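Long-range contact in inosine-uridine preferring nucleoside hydrolase (Gardnerella vaginalis 315-A, PDB 6BA1), which belongs to the inosine-uridine preferring nucleoside hydrolase family and binds a calcium ion in an alpha/beta fold built round a mixed beta sheet: residues Thr18-Met30 and Phe305-Ala317. Sequence-based numbering, arbitrary orientation.
Sequences TLAISYALGSPEM and FLNEFMTRISGLA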
ATOM      1  N   THR A  18      -2.448  21.294 -17.801  1.00 23.08           N
ATOM      2  CA  THR A  18      -2.015  21.767 -19.135  1.00 23.68           C
ATOM      3  C   THR A  18      -0.710  21.128 -19.577  1.00 23.59           C
ATOM      4  O   THR A  18      -0.458  21.003 -20.782  1.00 23.89           O
ATOM      5  CB  THR A  18      -1.810  23.287 -19.259  1.00 24.80           C
ATOM      6  OG1 THR A  18      -0.637  23.683 -18.542  1.00 25.18           O
ATOM      7  CG2 THR A  18      -3.022  24.046 -18.793  1.00 25.16           C
ATOM      8  N   LEU A  19       0.133  20.769 -18.611  1.00 23.37           N
ATOM      9  CA  LEU A  19       1.345  20.022 -18.909  1.00 23.38           C
ATOM     10  C   LEU A  19       0.986  18.633 -19.438  1.00 22.68           C
ATOM     11  O   LEU A  19       1.705  18.088 -20.276  1.00 22.89           O
ATOM     12  CB  LEU A  19       2.255  19.940 -17.681  1.00 23.50           C
ATOM     13  CG  LEU A  19       2.800  21.267 -17.140  1.00 24.49           C
ATOM     14  CD1 LEU A  19       3.671  21.016 -15.922  1.00 24.71           C
ATOM     15  CD2 LEU A  19       3.575  22.022 -18.212  1.00 25.50           C
ATOM     16  N   ALA A  20      -0.138  18.086 -18.966  1.00 22.03           N
ATOM     17  CA  ALA A  20      -0.700  16.848 -19.520  1.00 21.59           C
ATOM     18  C   ALA A  20      -1.198  17.033 -20.955  1.00 22.00           C
ATOM     19  O   ALA A  20      -0.995  16.163 -21.803  1.00 22.07           O
ATOM     20  CB  ALA A  20      -1.825  16.323 -18.638  1.00 21.06           C
ATOM     21  N   ILE A  21      -1.858  18.162 -21.210  1.00 22.41           N
ATOM     22  CA  ILE A  21      -2.275  18.522 -22.566  1.00 23.04           C
ATOM     23  C   ILE A  21      -1.044  18.657 -23.462  1.00 23.59           C
ATOM     24  O   ILE A  21      -0.999  18.085 -24.547  1.00 23.89           O
ATOM     25  CB  ILE A  21      -3.102  19.833 -22.588  1.00 23.61           C
ATOM     26  CG1 ILE A  21      -4.427  19.661 -21.840  1.00 23.29           C
ATOM     27  CG2 ILE A  21      -3.381  20.283 -24.022  1.00 24.49           C
ATOM     28  CD1 ILE A  21      -5.112  20.961 -21.487  1.00 23.90           C
ATOM     29  N   SER A  22      -0.046  19.398 -22.985  1.00 23.90           N
ATOM     30  CA  SER A  22       1.197  19.625 -23.731  1.00 24.65           C
ATOM     31  C   SER A  22       1.930  18.319 -24.070  1.00 24.45           C
ATOM     32  O   SER A  22       2.384  18.148 -25.199  1.00 25.09           O
ATOM     33  CB  SER A  22       2.120  20.557 -22.950  1.00 25.13           C
ATOM     34  OG  SER A  22       1.451  21.753 -22.590  1.00 25.48           O
ATOM     35  N   TYR A  23       2.031  17.410 -23.100  1.00 23.71           N
ATOM     36  CA  TYR A  23       2.637  16.088 -23.324  1.00 23.62           C
ATOM     37  C   TYR A  23       1.815  15.291 -24.341  1.00 23.61           C
ATOM     38  O   TYR A  23       2.379  14.615 -25.204  1.00 24.12           O
ATOM     39  CB  TYR A  23       2.760  15.301 -21.997  1.00 22.95           C
ATOM     40  CG  TYR A  23       3.666  14.067 -22.025  1.00 23.13           C
ATOM     41  CD1 TYR A  23       4.913  14.065 -21.391  1.00 23.55           C
ATOM     42  CD2 TYR A  23       3.265  12.891 -22.665  1.00 23.08           C
ATOM     43  CE1 TYR A  23       5.737  12.937 -21.414  1.00 23.90           C
ATOM     44  CE2 TYR A  23       4.084  11.771 -22.693  1.00 23.43           C
ATOM     45  CZ  TYR A  23       5.314  11.793 -22.069  1.00 23.83           C
ATOM     46  OH  TYR A  23       6.103  10.664 -22.107  1.00 24.35           O
ATOM     47  N   ALA A  24       0.492  15.380 -24.239  1.00 23.22           N
ATOM     48  CA  ALA A  24      -0.401  14.654 -25.138  1.00 23.40           C
ATOM     49  C   ALA A  24      -0.238  15.139 -26.573  1.00 24.34           C
ATOM     50  O   ALA A  24       0.019  14.337 -27.474  1.00 24.84           O
ATOM     51  CB  ALA A  24      -1.850  14.795 -24.690  1.00 23.04           C
ATOM     52  N   LEU A  25      -0.347  16.448 -26.776  1.00 24.72           N
ATOM     53  CA  LEU A  25      -0.190  17.039 -28.109  1.00 25.78           C
ATOM     54  C   LEU A  25       1.240  16.937 -28.653  1.00 26.42           C
ATOM     55  O   LEU A  25       1.439  16.970 -29.870  1.00 27.37           O
ATOM     56  CB  LEU A  25      -0.647  18.507 -28.114  1.00 26.21           C
ATOM     57  CG  LEU A  25      -2.132  18.757 -27.819  1.00 26.00           C
ATOM     58  CD1 LEU A  25      -2.397  20.244 -27.678  1.00 26.56           C
ATOM     59  CD2 LEU A  25      -3.034  18.143 -28.881  1.00 26.53           C
ATOM     60  N   GLY A  26       2.224  16.819 -27.759  1.00 26.06           N
ATOM     61  CA  GLY A  26       3.613  16.545 -28.146  1.00 26.77           C
ATOM     62  C   GLY A  26       3.928  15.087 -28.454  1.00 26.77           C
ATOM     63  O   GLY A  26       5.037  14.772 -28.890  1.00 27.55           O
ATOM     64  N   SER A  27       2.955  14.200 -28.237  1.00 26.11           N
ATOM     65  CA  SER A  27       3.131  12.766 -28.393  1.00 26.18           C
ATOM     66  C   SER A  27       2.398  12.255 -29.644  1.00 26.86           C
ATOM     67  O   SER A  27       1.171  12.261 -29.681  1.00 26.57           O
ATOM     68  CB  SER A  27       2.604  12.055 -27.152  1.00 25.17           C
ATOM     69  OG  SER A  27       2.867  10.674 -27.234  1.00 25.41           O
ATOM     70  N   PRO A  28       3.152  11.787 -30.662  1.00 27.93           N
ATOM     71  CA  PRO A  28       2.526  11.324 -31.908  1.00 28.83           C
ATOM     72  C   PRO A  28       1.839   9.945 -31.863  1.00 28.82           C
ATOM     73  O   PRO A  28       1.203   9.561 -32.840  1.00 29.68           O
ATOM     74  CB  PRO A  28       3.704  11.298 -32.890  1.00 30.11           C
ATOM     75  CG  PRO A  28       4.887  11.010 -32.038  1.00 29.86           C
ATOM     76  CD  PRO A  28       4.627  11.709 -30.737  1.00 28.58           C
ATOM     77  N   GLU A  29       1.949   9.215 -30.758  1.00 28.04           N
ATOM     78  CA  GLU A  29       1.363   7.871 -30.665  1.00 28.22           C
ATOM     79  C   GLU A  29      -0.155   7.898 -30.446  1.00 27.82           C
ATOM     80  O   GLU A  29      -0.835   6.901 -30.700  1.00 28.37           O
ATOM     81  CB  GLU A  29       2.031   7.060 -29.546  1.00 27.74           C
ATOM     82  CG  GLU A  29       3.538   6.871 -29.704  1.00 28.39           C
ATOM     83  CD  GLU A  29       4.362   7.935 -28.998  1.00 27.80           C
ATOM     84  OE1 GLU A  29       4.149   8.137 -27.791  1.00 26.78           O
ATOM     85  OE2 GLU A  29       5.225   8.572 -29.636  1.00 28.49           O
ATOM     86  N   MET A  30      -0.674   9.029 -29.970  1.00 27.04           N
ATOM     87  CA  MET A  30      -2.092   9.201 -29.674  1.00 26.74           C
ATOM     88  C   MET A  30      -2.651  10.365 -30.464  1.00 27.18           C
ATOM     89  O   MET A  30      -1.950  11.347 -30.691  1.00 27.18           O
ATOM     90  CB  MET A  30      -2.286   9.505 -28.177  1.00 25.50           C
ATOM     91  CG  MET A  30      -1.613   8.545 -27.214  1.00 25.04           C
ATOM     92  SD  MET A  30      -2.640   7.127 -26.804  1.00 25.26           S
ATOM     93  CE  MET A  30      -2.999   7.457 -25.086  1.00 24.05           C
ATOM     94  N   PHE A 305      11.456   9.572 -17.960  1.00 27.83           N
ATOM     95  CA  PHE A 305      10.217  10.357 -18.003  1.00 26.55           C
ATOM     96  C   PHE A 305      10.505  11.850 -18.155  1.00 26.86           C
ATOM     97  O   PHE A 305       9.889  12.508 -18.980  1.00 26.45           O
ATOM     98  CB  PHE A 305       9.359  10.117 -16.758  1.00 25.65           C
ATOM     99  CG  PHE A 305       8.278  11.141 -16.565  1.00 24.68           C
ATOM    100  CD1 PHE A 305       8.323  12.033 -15.493  1.00 24.71           C
ATOM    101  CD2 PHE A 305       7.234  11.238 -17.470  1.00 23.96           C
ATOM    102  CE1 PHE A 305       7.330  12.975 -15.313  1.00 24.00           C
ATOM    103  CE2 PHE A 305       6.241  12.182 -17.314  1.00 23.26           C
ATOM    104  CZ  PHE A 305       6.286  13.059 -16.239  1.00 23.28           C
ATOM    105  N   LEU A 306      11.433  12.372 -17.359  1.00 27.76           N
ATOM    106  CA  LEU A 306      11.829  13.781 -17.443  1.00 28.39           C
ATOM    107  C   LEU A 306      12.397  14.148 -18.823  1.00 29.24           C
ATOM    108  O   LEU A 306      12.161  15.250 -19.310  1.00 29.33           O
ATOM    109  CB  LEU A 306      12.837  14.130 -16.336  1.00 29.56           C
ATOM    110  CG  LEU A 306      13.332  15.585 -16.233  1.00 30.56           C
ATOM    111  CD1 LEU A 306      12.163  16.540 -16.035  1.00 29.54           C
ATOM    112  CD2 LEU A 306      14.356  15.751 -15.126  1.00 31.96           C
ATOM    113  N   ASN A 307      13.132  13.227 -19.446  1.00 30.00           N
ATOM    114  CA  ASN A 307      13.648  13.423 -20.809  1.00 30.91           C
ATOM    115  C   ASN A 307      12.535  13.345 -21.864  1.00 29.90           C
ATOM    116  O   ASN A 307      12.487  14.161 -22.783  1.00 30.27           O
ATOM    117  CB  ASN A 307      14.736  12.391 -21.125  1.00 32.18           C
ATOM    118  CG  ASN A 307      15.317  12.566 -22.513  1.00 33.32           C
ATOM    119  OD1 ASN A 307      15.817  13.632 -22.855  1.00 34.24           O
ATOM    120  ND2 ASN A 307      15.246  11.517 -23.320  1.00 33.42           N
ATOM    121  N   GLU A 308      11.663  12.350 -21.732  1.00 28.82           N
ATOM    122  CA  GLU A 308      10.490  12.187 -22.609  1.00 27.93           C
ATOM    123  C   GLU A 308       9.587  13.424 -22.540  1.00 27.20           C
ATOM    124  O   GLU A 308       9.126  13.922 -23.562  1.00 27.26           O
ATOM    125  CB  GLU A 308       9.692  10.930 -22.208  1.00 27.06           C
ATOM    126  CG  GLU A 308       9.075  10.156 -23.359  1.00 27.02           C
ATOM    127  CD  GLU A 308      10.095   9.371 -24.179  1.00 28.34           C
ATOM    128  OE1 GLU A 308      11.039   8.809 -23.602  1.00 29.04           O
ATOM    129  OE2 GLU A 308       9.946   9.301 -25.411  1.00 28.81           O
ATOM    130  N   PHE A 309       9.360  13.901 -21.317  1.00 26.69           N
ATOM    131  CA  PHE A 309       8.563  15.102 -21.015  1.00 26.17           C
ATOM    132  C   PHE A 309       9.089  16.351 -21.715  1.00 27.18           C
ATOM    133  O   PHE A 309       8.337  17.036 -22.408  1.00 27.00           O
ATOM    134  CB  PHE A 309       8.549  15.302 -19.491  1.00 25.86           C
ATOM    135  CG  PHE A 309       7.804  16.513 -19.012  1.00 25.54           C
ATOM    136  CD1 PHE A 309       8.462  17.725 -18.829  1.00 26.53           C
ATOM    137  CD2 PHE A 309       6.462  16.423 -18.671  1.00 24.44           C
ATOM    138  CE1 PHE A 309       7.787  18.839 -18.357  1.00 26.43           C
ATOM    139  CE2 PHE A 309       5.774  17.534 -18.199  1.00 24.32           C
ATOM    140  CZ  PHE A 309       6.439  18.743 -18.037  1.00 25.31           C
ATOM    141  N   MET A 310      10.375  16.642 -21.536  1.00 28.41           N
ATOM    142  CA  MET A 310      10.980  17.844 -22.118  1.00 29.65           C
ATOM    143  C   MET A 310      11.114  17.767 -23.639  1.00 30.26           C
ATOM    144  O   MET A 310      10.886  18.762 -24.320  1.00 30.75           O
ATOM    145  CB  MET A 310      12.341  18.136 -21.479  1.00 31.06           C
ATOM    146  CG  MET A 310      12.271  18.502 -20.002  1.00 30.85           C
ATOM    147  SD  MET A 310      11.351  20.008 -19.639  1.00 30.61           S
ATOM    148  CE  MET A 310      12.497  21.250 -20.206  1.00 32.78           C
ATOM    149  N   THR A 311      11.473  16.593 -24.164  1.00 30.37           N
ATOM    150  CA  THR A 311      11.566  16.370 -25.617  1.00 31.02           C
ATOM    151  C   THR A 311      10.226  16.640 -26.312  1.00 30.16           C
ATOM    152  O   THR A 311      10.173  17.368 -27.305  1.00 30.90           O
ATOM    153  CB  THR A 311      12.034  14.933 -25.947  1.00 31.27           C
ATOM    154  OG1 THR A 311      13.319  14.705 -25.363  1.00 32.34           O
ATOM    155  CG2 THR A 311      12.129  14.696 -27.458  1.00 32.12           C
ATOM    156  N   ARG A 312       9.155  16.060 -25.776  1.00 28.76           N
ATOM    157  CA  ARG A 312       7.819  16.214 -26.352  1.00 28.05           C
ATOM    158  C   ARG A 312       7.285  17.641 -26.267  1.00 28.09           C
ATOM    159  O   ARG A 312       6.772  18.169 -27.255  1.00 28.50           O
ATOM    160  CB  ARG A 312       6.832  15.255 -25.683  1.00 26.75           C
ATOM    161  CG  ARG A 312       6.995  13.807 -26.116  1.00 26.84           C
ATOM    162  CD  ARG A 312       6.458  12.834 -25.072  1.00 25.85           C
ATOM    163  NE  ARG A 312       5.891  11.621 -25.659  1.00 25.80           N
ATOM    164  CZ  ARG A 312       6.587  10.640 -26.238  1.00 26.60           C
ATOM    165  NH1 ARG A 312       7.911  10.692 -26.348  1.00 27.54           N
ATOM    166  NH2 ARG A 312       5.941   9.595 -26.735  1.00 26.65           N
ATOM    167  N   ILE A 313       7.411  18.255 -25.093  1.00 27.85           N
ATOM    168  CA  ILE A 313       6.838  19.584 -24.835  1.00 27.95           C
ATOM    169  C   ILE A 313       7.662  20.703 -25.478  1.00 29.47           C
ATOM    170  O   ILE A 313       7.085  21.641 -26.039  1.00 29.90           O
ATOM    171  CB  ILE A 313       6.609  19.822 -23.327  1.00 27.29           C
ATOM    172  CG1 ILE A 313       5.503  18.886 -22.830  1.00 25.90           C
ATOM    173  CG2 ILE A 313       6.228  21.273 -23.038  1.00 27.78           C
ATOM    174  CD1 ILE A 313       5.357  18.805 -21.325  1.00 25.28           C
ATOM    175  N   SER A 314       8.992  20.613 -25.407  1.00 30.47           N
ATOM    176  CA  SER A 314       9.862  21.583 -26.100  1.00 32.18           C
ATOM    177  C   SER A 314       9.707  21.508 -27.628  1.00 32.78           C
ATOM    178  O   SER A 314       9.814  22.530 -28.312  1.00 33.97           O
ATOM    179  CB  SER A 314      11.332  21.409 -25.704  1.00 33.31           C
ATOM    180  OG  SER A 314      11.500  21.465 -24.298  1.00 32.94           O
ATOM    181  N   GLY A 315       9.457  20.306 -28.152  1.00 32.14           N
ATOM    182  CA  GLY A 315       9.135  20.115 -29.573  1.00 32.65           C
ATOM    183  C   GLY A 315       7.819  20.760 -29.989  1.00 32.26           C
ATOM    184  O   GLY A 315       7.723  21.338 -31.076  1.00 33.32           O
ATOM    185  N   LEU A 316       6.811  20.656 -29.123  1.00 30.90           N
ATOM    186  CA  LEU A 316       5.507  21.283 -29.350  1.00 30.61           C
ATOM    187  C   LEU A 316       5.557  22.803 -29.219  1.00 31.54           C
ATOM    188  O   LEU A 316       4.934  23.514 -30.014  1.00 32.24           O
ATOM    189  CB  LEU A 316       4.468  20.741 -28.370  1.00 29.07           C
ATOM    190  CG  LEU A 316       3.022  21.169 -28.633  1.00 28.83           C
ATOM    191  CD1 LEU A 316       2.480  20.454 -29.861  1.00 29.09           C
ATOM    192  CD2 LEU A 316       2.151  20.914 -27.414  1.00 27.58           C
ATOM    193  N   ALA A 317       6.267  23.293 -28.203  1.00 31.69           N
ATOM    194  CA  ALA A 317       6.430  24.737 -27.991  1.00 32.82           C
ATOM    195  C   ALA A 317       7.164  25.434 -29.145  1.00 34.65           C
ATOM    196  O   ALA A 317       6.886  26.598 -29.433  1.00 35.72           O
ATOM    197  CB  ALA A 317       7.143  25.004 -26.673  1.00 32.84           C
TER
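R312 NH2 is held by two groups of the 18-30 segment, E29 and S27. It forms a salt bridge to E29 OE1, which lies in the guanidinium plane, at its edge. R312 NH2 also donates a hydrogen bond to S27 OG at 3.3 Å, bent to 145° at the hydrogen. On its own helix, R312 NH1 pairs with E308 OE2 at 2.6 Å. The arginine thus links two carboxylates in one salt-bridge network. On its way to E29 and S27 the R312 chain passes over Y23. R312 CD sits over one face of the Y23 ring, 3.6 Å from the centroid, a CH-pi contact. The guanidinium plane is turned 31° from that ring. With CG anti to the backbone N, Y23 carries its ring toward the 305-317 helix, into a hole formed by F305, E308, F309 and R312. Y23 CD1 lies 3.9 Å from F309 CD2. Farther along, I313 CG1 packs on S22 CB. L316 CD2 meets L25 CB at 3.8 Å. The segments of helices 15-25 and 302-319 cross at 80°, with axes 8.1 Å apart. L223 of helix 218-237 touches both S22 and I313. The contact therefore joins a buried apolar crossing to a charged border, where R312 probably offsets the negative charge of E29 and E308.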